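Phosphonate monoester hydrolase (Ruegeria pomeroyi, PDB 4UPK) belongs to the sulfatase family of the alkaline phosphatase clan, with a mixed beta-sheet and surrounding helices, and assembles from four chains. Local coordinates at residues D55-P60 / V312-A317; N113-M118 / Y123-F128; Q231-H236 / T334-D339; P262-L267 / T308-Y313. One frame throughout, in Å; residues are numbered along the deposited sequence.

The four contacts form two groups in the sulfatase-family fold. Interactions 1 and 4 lie with their centres about 12 Å apart on helix 303-333, overlapping at Val312 and Tyr313, and use its successive turns to hold two loops, 55-60 and 262-267. Interactions 2 and 3, with centres about 14 Å apart, meet in the mixed sheet, where strands 125-127 and 234-239 are neighbours. Between the groups the centres lie 28 to 38 Å apart. Along the chain interaction 2 closes early and locally, while interactions 1, 3 and 4 all return to helix 303-333 or the turn after it. That helix, with the turn that follows it, brings sequence-distant segments together in both regions.

Interaction 1. Residues D55-P60 / V312-A317; sequences DHVELP and VYLGLA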
loop_
_atom_site.group_PDB
_atom_site.type_symbol
_atom_site.label_atom_id
_atom_site.label_comp_id
_atom_site.label_asym_id
_atom_site.label_seq_id
_atom_site.Cartn_x
_atom_site.Cartn_y
_atom_site.Cartn_z
ATOM N N ASP A 55 17.779 18.147 -46.448
ATOM C CA ASP A 55 18.703 18.032 -47.591
ATOM C C ASP A 55 20.188 18.058 -47.212
ATOM O O ASP A 55 21.038 17.883 -48.085
ATOM C CB ASP A 55 18.399 19.100 -48.649
ATOM C CG ASP A 55 17.068 18.921 -49.377
ATOM O OD1 ASP A 55 16.587 17.749 -49.482
ATOM O OD2 ASP A 55 16.515 19.947 -49.869
ATOM N N HIS A 56 20.504 18.275 -45.931
ATOM C CA HIS A 56 21.881 18.357 -45.430
ATOM C C HIS A 56 22.277 17.182 -44.556
ATOM O O HIS A 56 23.339 17.217 -43.927
ATOM C CB HIS A 56 22.100 19.705 -44.719
ATOM C CG HIS A 56 21.810 20.872 -45.613
ATOM N ND1 HIS A 56 20.566 21.470 -45.621
ATOM C CD2 HIS A 56 22.571 21.427 -46.592
ATOM C CE1 HIS A 56 20.625 22.413 -46.548
ATOM N NE2 HIS A 56 21.807 22.422 -47.164
ATOM N N VAL A 57 21.433 16.133 -44.516
ATOM C CA VAL A 57 21.668 14.942 -43.701
ATOM C C VAL A 57 21.043 13.689 -44.361
ATOM O O VAL A 57 19.943 13.747 -44.918
ATOM C CB VAL A 57 21.245 15.151 -42.202
ATOM C CG1 VAL A 57 19.744 15.426 -42.046
ATOM C CG2 VAL A 57 21.694 13.985 -41.314
ATOM N N GLU A 58 21.763 12.561 -44.293
ATOM C CA GLU A 58 21.312 11.291 -44.838
ATOM C C GLU A 58 20.628 10.499 -43.765
ATOM O O GLU A 58 21.269 10.112 -42.796
ATOM C CB GLU A 58 22.481 10.472 -45.436
ATOM C CG GLU A 58 23.363 11.213 -46.437
ATOM C CD GLU A 58 22.674 11.836 -47.631
ATOM O OE1 GLU A 58 21.874 11.137 -48.288
ATOM O OE2 GLU A 58 22.958 13.018 -47.928
ATOM N N LEU A 59 19.311 10.262 -43.928
ATOM C CA LEU A 59 18.507 9.455 -42.997
ATOM C C LEU A 59 17.707 8.404 -43.816
ATOM O O LEU A 59 16.471 8.376 -43.733
ATOM C CB LEU A 59 17.585 10.341 -42.128
ATOM C CG LEU A 59 18.257 11.411 -41.243
ATOM C CD1 LEU A 59 17.203 12.280 -40.547
ATOM C CD2 LEU A 59 19.194 10.782 -40.187
ATOM N N PRO A 60 18.383 7.525 -44.600
ATOM C CA PRO A 60 17.649 6.601 -45.476
ATOM C C PRO A 60 16.707 5.609 -44.834
ATOM O O PRO A 60 15.677 5.321 -45.438
ATOM C CB PRO A 60 18.767 5.897 -46.253
ATOM C CG PRO A 60 19.948 6.003 -45.380
ATOM C CD PRO A 60 19.836 7.381 -44.829
ATOM N N VAL A 312 28.625 17.705 -36.584
ATOM C CA VAL A 312 28.830 16.561 -35.680
ATOM C C VAL A 312 27.482 15.952 -35.288
ATOM O O VAL A 312 27.325 14.735 -35.360
ATOM C CB VAL A 312 29.733 16.923 -34.457
ATOM C CG1 VAL A 312 29.732 15.800 -33.406
ATOM C CG2 VAL A 312 31.164 17.246 -34.913
ATOM N N TYR A 313 26.506 16.810 -34.920
ATOM C CA TYR A 313 25.128 16.459 -34.563
ATOM C C TYR A 313 24.442 15.686 -35.704
ATOM O O TYR A 313 23.842 14.636 -35.450
ATOM C CB TYR A 313 24.338 17.742 -34.230
ATOM C CG TYR A 313 22.847 17.544 -34.043
ATOM C CD1 TYR A 313 21.968 17.638 -35.123
ATOM C CD2 TYR A 313 22.306 17.330 -32.783
ATOM C CE1 TYR A 313 20.591 17.479 -34.956
ATOM C CE2 TYR A 313 20.928 17.174 -32.603
ATOM C CZ TYR A 313 20.076 17.253 -33.693
ATOM O OH TYR A 313 18.712 17.110 -33.528
ATOM N N LEU A 314 24.530 16.209 -36.951
ATOM C CA LEU A 314 23.965 15.569 -38.133
ATOM C C LEU A 314 24.629 14.219 -38.433
ATOM O O LEU A 314 23.943 13.293 -38.850
ATOM C CB LEU A 314 24.013 16.498 -39.367
ATOM C CG LEU A 314 23.227 17.813 -39.310
ATOM C CD1 LEU A 314 23.558 18.682 -40.508
ATOM C CD2 LEU A 314 21.714 17.563 -39.230
ATOM N N GLY A 315 25.929 14.104 -38.161
ATOM C CA GLY A 315 26.692 12.864 -38.339
ATOM C C GLY A 315 26.259 11.760 -37.387
ATOM O O GLY A 315 26.145 10.610 -37.797
ATOM N N LEU A 316 25.923 12.121 -36.123
ATOM C CA LEU A 316 25.393 11.222 -35.078
ATOM C C LEU A 316 23.980 10.740 -35.418
ATOM O O LEU A 316 23.661 9.579 -35.137
ATOM C CB LEU A 316 25.419 11.884 -33.689
ATOM C CG LEU A 316 26.792 12.059 -33.040
ATOM C CD1 LEU A 316 26.702 13.034 -31.838
ATOM C CD2 LEU A 316 27.380 10.727 -32.624
ATOM N N ALA A 317 23.141 11.615 -36.017
ATOM C CA ALA A 317 21.784 11.289 -36.497
ATOM C C ALA A 317 21.894 10.254 -37.651
ATOM O O ALA A 317 21.169 9.269 -37.638
ATOM C CB ALA A 317 21.069 12.539 -36.968
#
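Leu314 meets Val57 from its first side-chain atom onward. Its CB lies 3.9 Å from Val57 CG2, and the chain then runs out with CG anti to the carbonyl carbon (chi1 -62°), which carries CG to the loop; beyond it the two methyls part, one to Val57 and one to His56. Leu314 CD2 goes over the branch point of the valine, 3.9 Å from Val57 CB, and also faces Val57 CG1 at 4.0 Å. The other methyl, CD1, ends near backbone instead, 3.7 Å from His56 O. Here a loop leading from helix 46-49 to helix 60-67 lies along one flank of the long helix 303-333, a pairing of distant parts of the sulfatase-family domain. Val57 answers with CG2, anti to its own backbone N, and this methyl reaches 3.4 Å from Leu314 O. One turn further along the helix, Leu59, the N-cap residue of helix 60-67, brings its CD2 methyl to Ala317, 3.6 Å from Ala317 O and 4.1 Å from Ala317 CB. No hydrogen bond crosses between the two segments; just beside them, the Thr318 hydroxyl is hydrogen-bonded to Glu58 O, and Tyr256 covers both Val57 and Leu314.

Interaction 2. Residues N113-M118 / Y123-F128; sequences NIATEM and YLPLLF
Met118 and Tyr123 are joined twice, through backbone and through side chains. Tyr123 N donates to Met118 O over 3.0 Å with an N-H...O angle of 155°. Above this link the thioether chain, bent at both chi2 and chi3 (the latter -83°), curls back so that its terminal methyl sits over the middle of the tyrosine ring: Met118 CE is 3.7 Å from the Tyr123 ring centroid and 14° off the ring normal, a CH-pi contact. The sulfur follows obliquely, with Met118 SD 4.8 Å from the same centroid, which completes a Met-aromatic pair. Alongside, Pro125 presents a ring carbon to the helix: Pro125 CG touches Ala115 CB at 3.7 Å and also approaches Ala115 O at 3.6 Å.

Further out, the start of the helix is fixed by a capping box. Thr116 N donates to Asn113 OD1 over 2.9 Å, and Asn113 N donates to Thr116 OG1 over the same 2.9 Å. The phenol end of Tyr123 is hydrogen-bonded to Ser34 O, which holds the far end of the ring, and Phe234 from the neighbouring strand packs on Met118, Tyr123 and Pro125 together. The whole is a compact helix-turn-strand connection, in which helix 114-120 passes into strand 125-127 of the mixed sheet, as expected of an alpha/beta fold.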
loop_
_atom_site.group_PDB
_atom_site.type_symbol
_atom_site.label_atom_id
_atom_site.label_comp_id
_atom_site.label_asym_id
_atom_site.label_seq_id
_atom_site.Cartn_x
_atom_site.Cartn_y
_atom_site.Cartn_z
ATOM N N ASN A 113 1.145 4.231 -16.395
ATOM C CA ASN A 113 2.083 4.479 -17.483
ATOM C C ASN A 113 1.940 3.394 -18.541
ATOM O O ASN A 113 1.185 2.439 -18.325
ATOM C CB ASN A 113 3.528 4.649 -16.975
ATOM C CG ASN A 113 4.128 3.453 -16.258
ATOM O OD1 ASN A 113 4.276 2.362 -16.810
ATOM N ND2 ASN A 113 4.595 3.662 -15.042
ATOM N N ILE A 114 2.630 3.544 -19.695
ATOM C CA ILE A 114 2.581 2.568 -20.791
ATOM C C ILE A 114 2.987 1.145 -20.339
ATOM O O ILE A 114 2.342 0.195 -20.750
ATOM C CB ILE A 114 3.311 3.067 -22.087
ATOM C CG1 ILE A 114 2.998 2.192 -23.340
ATOM C CG2 ILE A 114 4.824 3.246 -21.892
ATOM C CD1 ILE A 114 1.560 2.288 -23.866
ATOM N N ALA A 115 4.000 1.009 -19.466
ATOM C CA ALA A 115 4.484 -0.287 -18.984
ATOM C C ALA A 115 3.480 -0.986 -18.049
ATOM O O ALA A 115 3.165 -2.161 -18.261
ATOM C CB ALA A 115 5.843 -0.137 -18.314
ATOM N N THR A 116 2.941 -0.255 -17.050
ATOM C CA THR A 116 1.947 -0.789 -16.107
ATOM C C THR A 116 0.681 -1.246 -16.836
ATOM O O THR A 116 0.138 -2.307 -16.524
ATOM C CB THR A 116 1.624 0.218 -14.998
ATOM O OG1 THR A 116 1.151 1.436 -15.576
ATOM C CG2 THR A 116 2.810 0.478 -14.070
ATOM N N GLU A 117 0.238 -0.458 -17.827
ATOM C CA GLU A 117 -0.947 -0.758 -18.620
ATOM C C GLU A 117 -0.721 -1.903 -19.599
ATOM O O GLU A 117 -1.619 -2.725 -19.751
ATOM C CB GLU A 117 -1.534 0.504 -19.272
ATOM C CG GLU A 117 -1.992 1.581 -18.295
ATOM C CD GLU A 117 -2.652 1.134 -17.006
ATOM O OE1 GLU A 117 -3.843 0.745 -17.045
ATOM O OE2 GLU A 117 -1.975 1.182 -15.951
ATOM N N MET A 118 0.486 -1.991 -20.212
ATOM C CA MET A 118 0.874 -3.093 -21.099
ATOM C C MET A 118 1.024 -4.399 -20.323
ATOM O O MET A 118 0.755 -5.454 -20.888
ATOM C CB MET A 118 2.153 -2.782 -21.900
ATOM C CG MET A 118 1.929 -1.795 -23.057
ATOM S SD MET A 118 0.930 -2.433 -24.426
ATOM C CE MET A 118 2.155 -3.331 -25.349
ATOM N N TYR A 123 1.894 -8.208 -21.454
ATOM C CA TYR A 123 3.215 -7.902 -21.999
ATOM C C TYR A 123 4.263 -7.664 -20.923
ATOM O O TYR A 123 3.969 -7.071 -19.879
ATOM C CB TYR A 123 3.154 -6.650 -22.878
ATOM C CG TYR A 123 2.464 -6.842 -24.210
ATOM C CD1 TYR A 123 1.098 -6.628 -24.346
ATOM C CD2 TYR A 123 3.189 -7.168 -25.353
ATOM C CE1 TYR A 123 0.458 -6.777 -25.580
ATOM C CE2 TYR A 123 2.560 -7.334 -26.587
ATOM C CZ TYR A 123 1.193 -7.139 -26.694
ATOM O OH TYR A 123 0.586 -7.261 -27.912
ATOM N N LEU A 124 5.508 -8.091 -21.204
ATOM C CA LEU A 124 6.640 -7.777 -20.346
ATOM C C LEU A 124 7.348 -6.632 -21.081
ATOM O O LEU A 124 7.915 -6.864 -22.151
ATOM C CB LEU A 124 7.585 -8.976 -20.117
ATOM C CG LEU A 124 8.807 -8.700 -19.207
ATOM C CD1 LEU A 124 8.407 -8.586 -17.751
ATOM C CD2 LEU A 124 9.838 -9.772 -19.338
ATOM N N PRO A 125 7.252 -5.375 -20.575
ATOM C CA PRO A 125 7.885 -4.249 -21.279
ATOM C C PRO A 125 9.410 -4.319 -21.195
ATOM O O PRO A 125 9.991 -4.151 -20.123
ATOM C CB PRO A 125 7.282 -3.007 -20.592
ATOM C CG PRO A 125 6.187 -3.523 -19.711
ATOM C CD PRO A 125 6.579 -4.912 -19.352
ATOM N N LEU A 126 10.060 -4.615 -22.320
ATOM C CA LEU A 126 11.520 -4.751 -22.362
ATOM C C LEU A 126 12.173 -3.409 -22.615
ATOM O O LEU A 126 11.831 -2.735 -23.594
ATOM C CB LEU A 126 11.942 -5.775 -23.420
ATOM C CG LEU A 126 11.256 -7.154 -23.342
ATOM C CD1 LEU A 126 11.446 -7.928 -24.618
ATOM C CD2 LEU A 126 11.719 -7.945 -22.134
ATOM N N LEU A 127 13.098 -3.007 -21.722
ATOM C CA LEU A 127 13.806 -1.742 -21.849
ATOM C C LEU A 127 15.242 -1.858 -22.298
ATOM O O LEU A 127 16.068 -2.491 -21.639
ATOM C CB LEU A 127 13.685 -0.874 -20.572
ATOM C CG LEU A 127 14.399 0.484 -20.555
ATOM C CD1 LEU A 127 13.705 1.497 -21.500
ATOM C CD2 LEU A 127 14.443 1.039 -19.139
ATOM N N PHE A 128 15.546 -1.181 -23.416
ATOM C CA PHE A 128 16.892 -1.081 -23.975
ATOM C C PHE A 128 17.244 0.391 -23.956
ATOM O O PHE A 128 16.855 1.133 -24.867
ATOM C CB PHE A 128 16.934 -1.649 -25.393
ATOM C CG PHE A 128 16.713 -3.131 -25.438
ATOM C CD1 PHE A 128 17.785 -4.011 -25.340
ATOM C CD2 PHE A 128 15.435 -3.654 -25.602
ATOM C CE1 PHE A 128 17.583 -5.389 -25.386
ATOM C CE2 PHE A 128 15.228 -5.031 -25.649
ATOM C CZ PHE A 128 16.308 -5.892 -25.545
#

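Interaction 3. Residues Q231-H236 / T334-D339; sequences QNWFAH and TGQYDD
A single buried hydrogen bond from Trp233 to Gln336 joins the entrance of strand 234-239 to the turn between helix 303-333 and strand 340-346. The indole Trp233 NE1 donates to Gln336 OE1 over 2.8 Å, with an N-H...O angle of 160°, and the oxygen stands at the edge of the indole close to its plane. The amide is turned almost at right angles to the ring, the two planes being 79° apart; the carbonyl oxygen meets the indole edge at an angle, the donor tilted 34° from the carbonyl plane, and the planes do not stack. Trp233 CG lies between the backbone N and the carbonyl carbon, which swings the indole out toward the turn.

Gln336 reaches across on an extended chain, and its amide is held at both ends: Gln336 NE2 donates almost straight to Thr334 OG1 at 2.8 Å, in the amide plane. That hydroxyl is in turn hydrogen-bonded to His330 O in the last turn of the helix. Trp228, Leu37 and Leu331 pack against the indole. Helix 303-333 ends in a Schellman motif at Gly335, and the chain then runs on to strand 340-346, parallel to strand 35-41 as strand 234-239 is: the crossover layout of an alpha/beta sheet.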
loop_
_atom_site.group_PDB
_atom_site.type_symbol
_atom_site.label_atom_id
_atom_site.label_comp_id
_atom_site.label_asym_id
_atom_site.label_seq_id
_atom_site.Cartn_x
_atom_site.Cartn_y
_atom_site.Cartn_z
ATOM N N GLN A 231 6.417 -14.972 -29.757
ATOM C CA GLN A 231 5.631 -14.499 -28.616
ATOM C C GLN A 231 5.314 -13.014 -28.808
ATOM O O GLN A 231 5.955 -12.353 -29.626
ATOM C CB GLN A 231 6.411 -14.708 -27.305
ATOM C CG GLN A 231 6.178 -16.076 -26.656
ATOM C CD GLN A 231 6.914 -17.249 -27.287
ATOM O OE1 GLN A 231 8.019 -17.124 -27.844
ATOM N NE2 GLN A 231 6.334 -18.439 -27.157
ATOM N N ASN A 232 4.301 -12.503 -28.097
ATOM C CA ASN A 232 3.944 -11.084 -28.208
ATOM C C ASN A 232 4.904 -10.282 -27.350
ATOM O O ASN A 232 4.912 -10.441 -26.130
ATOM C CB ASN A 232 2.496 -10.841 -27.798
ATOM C CG ASN A 232 1.471 -11.338 -28.780
ATOM O OD1 ASN A 232 1.778 -11.861 -29.852
ATOM N ND2 ASN A 232 0.212 -11.166 -28.433
ATOM N N TRP A 233 5.754 -9.476 -27.980
ATOM C CA TRP A 233 6.716 -8.687 -27.234
ATOM C C TRP A 233 6.455 -7.196 -27.351
ATOM O O TRP A 233 5.816 -6.743 -28.301
ATOM C CB TRP A 233 8.196 -9.062 -27.577
ATOM C CG TRP A 233 8.538 -9.058 -29.032
ATOM C CD1 TRP A 233 8.713 -10.146 -29.828
ATOM C CD2 TRP A 233 8.807 -7.913 -29.851
ATOM N NE1 TRP A 233 9.037 -9.754 -31.100
ATOM C CE2 TRP A 233 9.094 -8.388 -31.148
ATOM C CE3 TRP A 233 8.799 -6.520 -29.625
ATOM C CZ2 TRP A 233 9.378 -7.527 -32.218
ATOM C CZ3 TRP A 233 9.096 -5.670 -30.680
ATOM C CH2 TRP A 233 9.394 -6.176 -31.957
ATOM N N PHE A 234 6.958 -6.446 -26.355
ATOM C CA PHE A 234 6.962 -4.998 -26.263
ATOM C C PHE A 234 8.402 -4.590 -25.902
ATOM O O PHE A 234 8.875 -4.869 -24.788
ATOM C CB PHE A 234 5.926 -4.493 -25.226
ATOM C CG PHE A 234 5.929 -3.015 -24.901
ATOM C CD1 PHE A 234 6.267 -2.069 -25.868
ATOM C CD2 PHE A 234 5.529 -2.564 -23.648
ATOM C CE1 PHE A 234 6.259 -0.698 -25.566
ATOM C CE2 PHE A 234 5.520 -1.195 -23.346
ATOM C CZ PHE A 234 5.864 -0.272 -24.311
ATOM N N ALA A 235 9.098 -3.970 -26.876
ATOM C CA ALA A 235 10.481 -3.528 -26.727
ATOM C C ALA A 235 10.540 -2.028 -26.873
ATOM O O ALA A 235 9.965 -1.456 -27.819
ATOM C CB ALA A 235 11.384 -4.198 -27.756
ATOM N N HIS A 236 11.219 -1.393 -25.901
ATOM C CA HIS A 236 11.415 0.046 -25.834
ATOM C C HIS A 236 12.908 0.322 -25.966
ATOM O O HIS A 236 13.685 -0.012 -25.075
ATOM C CB HIS A 236 10.800 0.652 -24.541
ATOM C CG HIS A 236 10.762 2.150 -24.540
ATOM N ND1 HIS A 236 10.667 2.877 -25.722
ATOM C CD2 HIS A 236 10.766 3.017 -23.499
ATOM C CE1 HIS A 236 10.612 4.145 -25.363
ATOM N NE2 HIS A 236 10.684 4.281 -24.039
ATOM N N THR A 334 12.905 -12.083 -39.638
ATOM C CA THR A 334 12.157 -12.964 -38.738
ATOM C C THR A 334 10.668 -13.055 -39.114
ATOM O O THR A 334 9.919 -13.819 -38.490
ATOM C CB THR A 334 12.362 -12.533 -37.265
ATOM O OG1 THR A 334 11.995 -11.159 -37.092
ATOM C CG2 THR A 334 13.793 -12.752 -36.778
ATOM N N GLY A 335 10.260 -12.285 -40.131
ATOM C CA GLY A 335 8.880 -12.205 -40.598
ATOM C C GLY A 335 7.965 -11.570 -39.563
ATOM O O GLY A 335 6.794 -11.932 -39.459
ATOM N N GLN A 336 8.512 -10.627 -38.777
ATOM C CA GLN A 336 7.799 -9.936 -37.704
ATOM C C GLN A 336 7.474 -8.475 -38.033
ATOM O O GLN A 336 6.769 -7.847 -37.266
ATOM C CB GLN A 336 8.602 -10.006 -36.395
ATOM C CG GLN A 336 8.686 -11.398 -35.761
ATOM C CD GLN A 336 9.463 -11.308 -34.461
ATOM O OE1 GLN A 336 8.891 -11.355 -33.368
ATOM N NE2 GLN A 336 10.773 -11.080 -34.545
ATOM N N TYR A 337 7.949 -7.950 -39.172
ATOM C CA TYR A 337 7.730 -6.577 -39.607
ATOM C C TYR A 337 6.258 -6.206 -39.846
ATOM O O TYR A 337 5.811 -5.168 -39.351
ATOM C CB TYR A 337 8.586 -6.285 -40.850
ATOM C CG TYR A 337 8.477 -4.883 -41.406
ATOM C CD1 TYR A 337 9.189 -3.829 -40.839
ATOM C CD2 TYR A 337 7.726 -4.622 -42.552
ATOM C CE1 TYR A 337 9.133 -2.546 -41.379
ATOM C CE2 TYR A 337 7.665 -3.343 -43.103
ATOM C CZ TYR A 337 8.373 -2.310 -42.514
ATOM O OH TYR A 337 8.317 -1.049 -43.057
ATOM N N ASP A 338 5.522 -7.016 -40.620
ATOM C CA ASP A 338 4.113 -6.737 -40.945
ATOM C C ASP A 338 3.165 -6.872 -39.752
ATOM O O ASP A 338 2.172 -6.164 -39.729
ATOM C CB ASP A 338 3.621 -7.575 -42.142
ATOM C CG ASP A 338 4.458 -7.490 -43.408
ATOM O OD1 ASP A 338 4.992 -6.395 -43.702
ATOM O OD2 ASP A 338 4.505 -8.491 -44.152
ATOM N N ASP A 339 3.501 -7.718 -38.746
ATOM C CA ASP A 339 2.715 -7.975 -37.523
ATOM C C ASP A 339 3.143 -7.107 -36.293
ATOM O O ASP A 339 2.818 -7.468 -35.148
ATOM C CB ASP A 339 2.814 -9.478 -37.147
ATOM C CG ASP A 339 2.088 -10.466 -38.050
ATOM O OD1 ASP A 339 1.294 -10.020 -38.922
ATOM O OD2 ASP A 339 2.272 -11.684 -37.856
#

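Interaction 4. Residues P262-L267 / T308-Y313; sequences PLPARL and TLRAVY
Arg310 lays one face of its guanidinium against the backbone and ring of Pro264, and this is the close part of the contact. Pro264 N sits 3.8 Å from Arg310 CZ, over the middle of the group, while Pro264 CG lies 3.8 Å from Arg310 NH1. A bend at chi3 (66°) turns the flat end of the arginine toward the loop. At its edge Arg310 NH2 donates to Pro262 O over 3.1 Å; the N-H...O angle is 149°, and the donor stands well above the carbonyl plane, 48° out of it, a bent rather than ideal bond. Pro262 O takes a second hydrogen bond from Gln307 on the same helix, and the other terminal nitrogen, NH1, is hydrogen-bonded to Leu352 O, so the charged group is gripped from two loops.

The contact loosens at Leu263. Its side chain is exposed, with CB directed away from the helix, and its carbonyl meets Arg310 mainly through a water: the water donates to Leu263 O over 2.6 Å, whereas its link to Arg310 NH2 is weak at 3.2 Å. What results is an arginine rising from a helix to clasp a proline-rich extended loop, joining 262-267 to helix 303-333 of the sulfatase-family domain.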
loop_
_atom_site.group_PDB
_atom_site.type_symbol
_atom_site.label_atom_id
_atom_site.label_comp_id
_atom_site.label_asym_id
_atom_site.label_seq_id
_atom_site.Cartn_x
_atom_site.Cartn_y
_atom_site.Cartn_z
ATOM N N PRO A 262 23.878 25.154 -43.945
ATOM C CA PRO A 262 23.267 26.483 -43.762
ATOM C C PRO A 262 23.554 26.976 -42.333
ATOM O O PRO A 262 23.738 26.167 -41.422
ATOM C CB PRO A 262 21.765 26.230 -43.971
ATOM C CG PRO A 262 21.559 24.790 -43.675
ATOM C CD PRO A 262 22.860 24.072 -43.941
ATOM N N LEU A 263 23.638 28.294 -42.151
ATOM C CA LEU A 263 23.853 28.888 -40.833
ATOM C C LEU A 263 22.549 28.757 -40.032
ATOM O O LEU A 263 21.488 28.587 -40.646
ATOM C CB LEU A 263 24.271 30.378 -40.959
ATOM C CG LEU A 263 25.751 30.644 -41.336
ATOM C CD1 LEU A 263 25.943 32.101 -41.747
ATOM C CD2 LEU A 263 26.710 30.295 -40.190
ATOM N N PRO A 264 22.563 28.826 -38.677
ATOM C CA PRO A 264 21.284 28.759 -37.943
ATOM C C PRO A 264 20.367 29.942 -38.263
ATOM O O PRO A 264 20.842 31.000 -38.694
ATOM C CB PRO A 264 21.715 28.836 -36.476
ATOM C CG PRO A 264 23.165 28.509 -36.464
ATOM C CD PRO A 264 23.703 29.002 -37.750
ATOM N N ALA A 265 19.045 29.758 -38.049
ATOM C CA ALA A 265 18.042 30.815 -38.197
ATOM C C ALA A 265 18.135 31.637 -36.908
ATOM O O ALA A 265 17.951 31.101 -35.816
ATOM C CB ALA A 265 16.649 30.212 -38.356
ATOM N N ARG A 266 18.513 32.916 -37.028
ATOM C CA ARG A 266 18.734 33.782 -35.861
ATOM C C ARG A 266 18.714 35.247 -36.240
ATOM O O ARG A 266 18.912 35.584 -37.411
ATOM C CB ARG A 266 20.099 33.448 -35.197
ATOM C CG ARG A 266 21.267 33.595 -36.185
ATOM C CD ARG A 266 22.614 33.173 -35.674
ATOM N NE ARG A 266 23.596 33.365 -36.734
ATOM C CZ ARG A 266 24.866 32.980 -36.682
ATOM N NH1 ARG A 266 25.347 32.394 -35.596
ATOM N NH2 ARG A 266 25.667 33.196 -37.707
ATOM N N LEU A 267 18.543 36.120 -35.221
ATOM C CA LEU A 267 18.620 37.568 -35.390
ATOM C C LEU A 267 20.142 37.971 -35.419
ATOM O O LEU A 267 20.982 37.152 -35.012
ATOM C CB LEU A 267 17.782 38.314 -34.325
ATOM C CG LEU A 267 16.235 38.159 -34.407
ATOM C CD1 LEU A 267 15.524 39.053 -33.388
ATOM C CD2 LEU A 267 15.682 38.479 -35.794
ATOM N N THR A 308 30.450 23.458 -36.907
ATOM C CA THR A 308 31.160 22.215 -36.603
ATOM C C THR A 308 30.302 21.321 -35.720
ATOM O O THR A 308 30.118 20.148 -36.044
ATOM C CB THR A 308 32.578 22.508 -36.075
ATOM O OG1 THR A 308 33.273 23.286 -37.054
ATOM C CG2 THR A 308 33.361 21.255 -35.799
ATOM N N LEU A 309 29.730 21.899 -34.647
ATOM C CA LEU A 309 28.825 21.241 -33.720
ATOM C C LEU A 309 27.605 20.729 -34.477
ATOM O O LEU A 309 27.169 19.605 -34.243
ATOM C CB LEU A 309 28.385 22.246 -32.639
ATOM C CG LEU A 309 29.139 22.188 -31.317
ATOM C CD1 LEU A 309 30.542 22.755 -31.442
ATOM C CD2 LEU A 309 28.372 22.896 -30.235
ATOM N N ARG A 310 27.068 21.556 -35.401
ATOM C CA ARG A 310 25.930 21.267 -36.269
ATOM C C ARG A 310 26.233 20.079 -37.198
ATOM O O ARG A 310 25.400 19.179 -37.300
ATOM C CB ARG A 310 25.516 22.535 -37.038
ATOM C CG ARG A 310 24.691 23.479 -36.183
ATOM C CD ARG A 310 24.529 24.891 -36.730
ATOM N NE ARG A 310 23.753 24.972 -37.977
ATOM C CZ ARG A 310 22.426 25.053 -38.047
ATOM N NH1 ARG A 310 21.695 25.064 -36.939
ATOM N NH2 ARG A 310 21.818 25.128 -39.231
ATOM N N ALA A 311 27.458 20.031 -37.792
ATOM C CA ALA A 311 27.918 18.925 -38.642
ATOM C C ALA A 311 28.101 17.614 -37.830
ATOM O O ALA A 311 27.777 16.541 -38.346
ATOM C CB ALA A 311 29.220 19.295 -39.345
ATOM N N VAL A 312 28.625 17.705 -36.584
ATOM C CA VAL A 312 28.830 16.561 -35.680
ATOM C C VAL A 312 27.482 15.952 -35.288
ATOM O O VAL A 312 27.325 14.735 -35.360
ATOM C CB VAL A 312 29.733 16.923 -34.457
ATOM C CG1 VAL A 312 29.732 15.800 -33.406
ATOM C CG2 VAL A 312 31.164 17.246 -34.913
ATOM N N TYR A 313 26.506 16.810 -34.920
ATOM C CA TYR A 313 25.128 16.459 -34.563
ATOM C C TYR A 313 24.442 15.686 -35.704
ATOM O O TYR A 313 23.842 14.636 -35.450
ATOM C CB TYR A 313 24.338 17.742 -34.230
ATOM C CG TYR A 313 22.847 17.544 -34.043
ATOM C CD1 TYR A 313 21.968 17.638 -35.123
ATOM C CD2 TYR A 313 22.306 17.330 -32.783
ATOM C CE1 TYR A 313 20.591 17.479 -34.956
ATOM C CE2 TYR A 313 20.928 17.174 -32.603
ATOM C CZ TYR A 313 20.076 17.253 -33.693
ATOM O OH TYR A 313 18.712 17.110 -33.528
HETATM O O HOH W 1 19.514 26.937 -40.549
#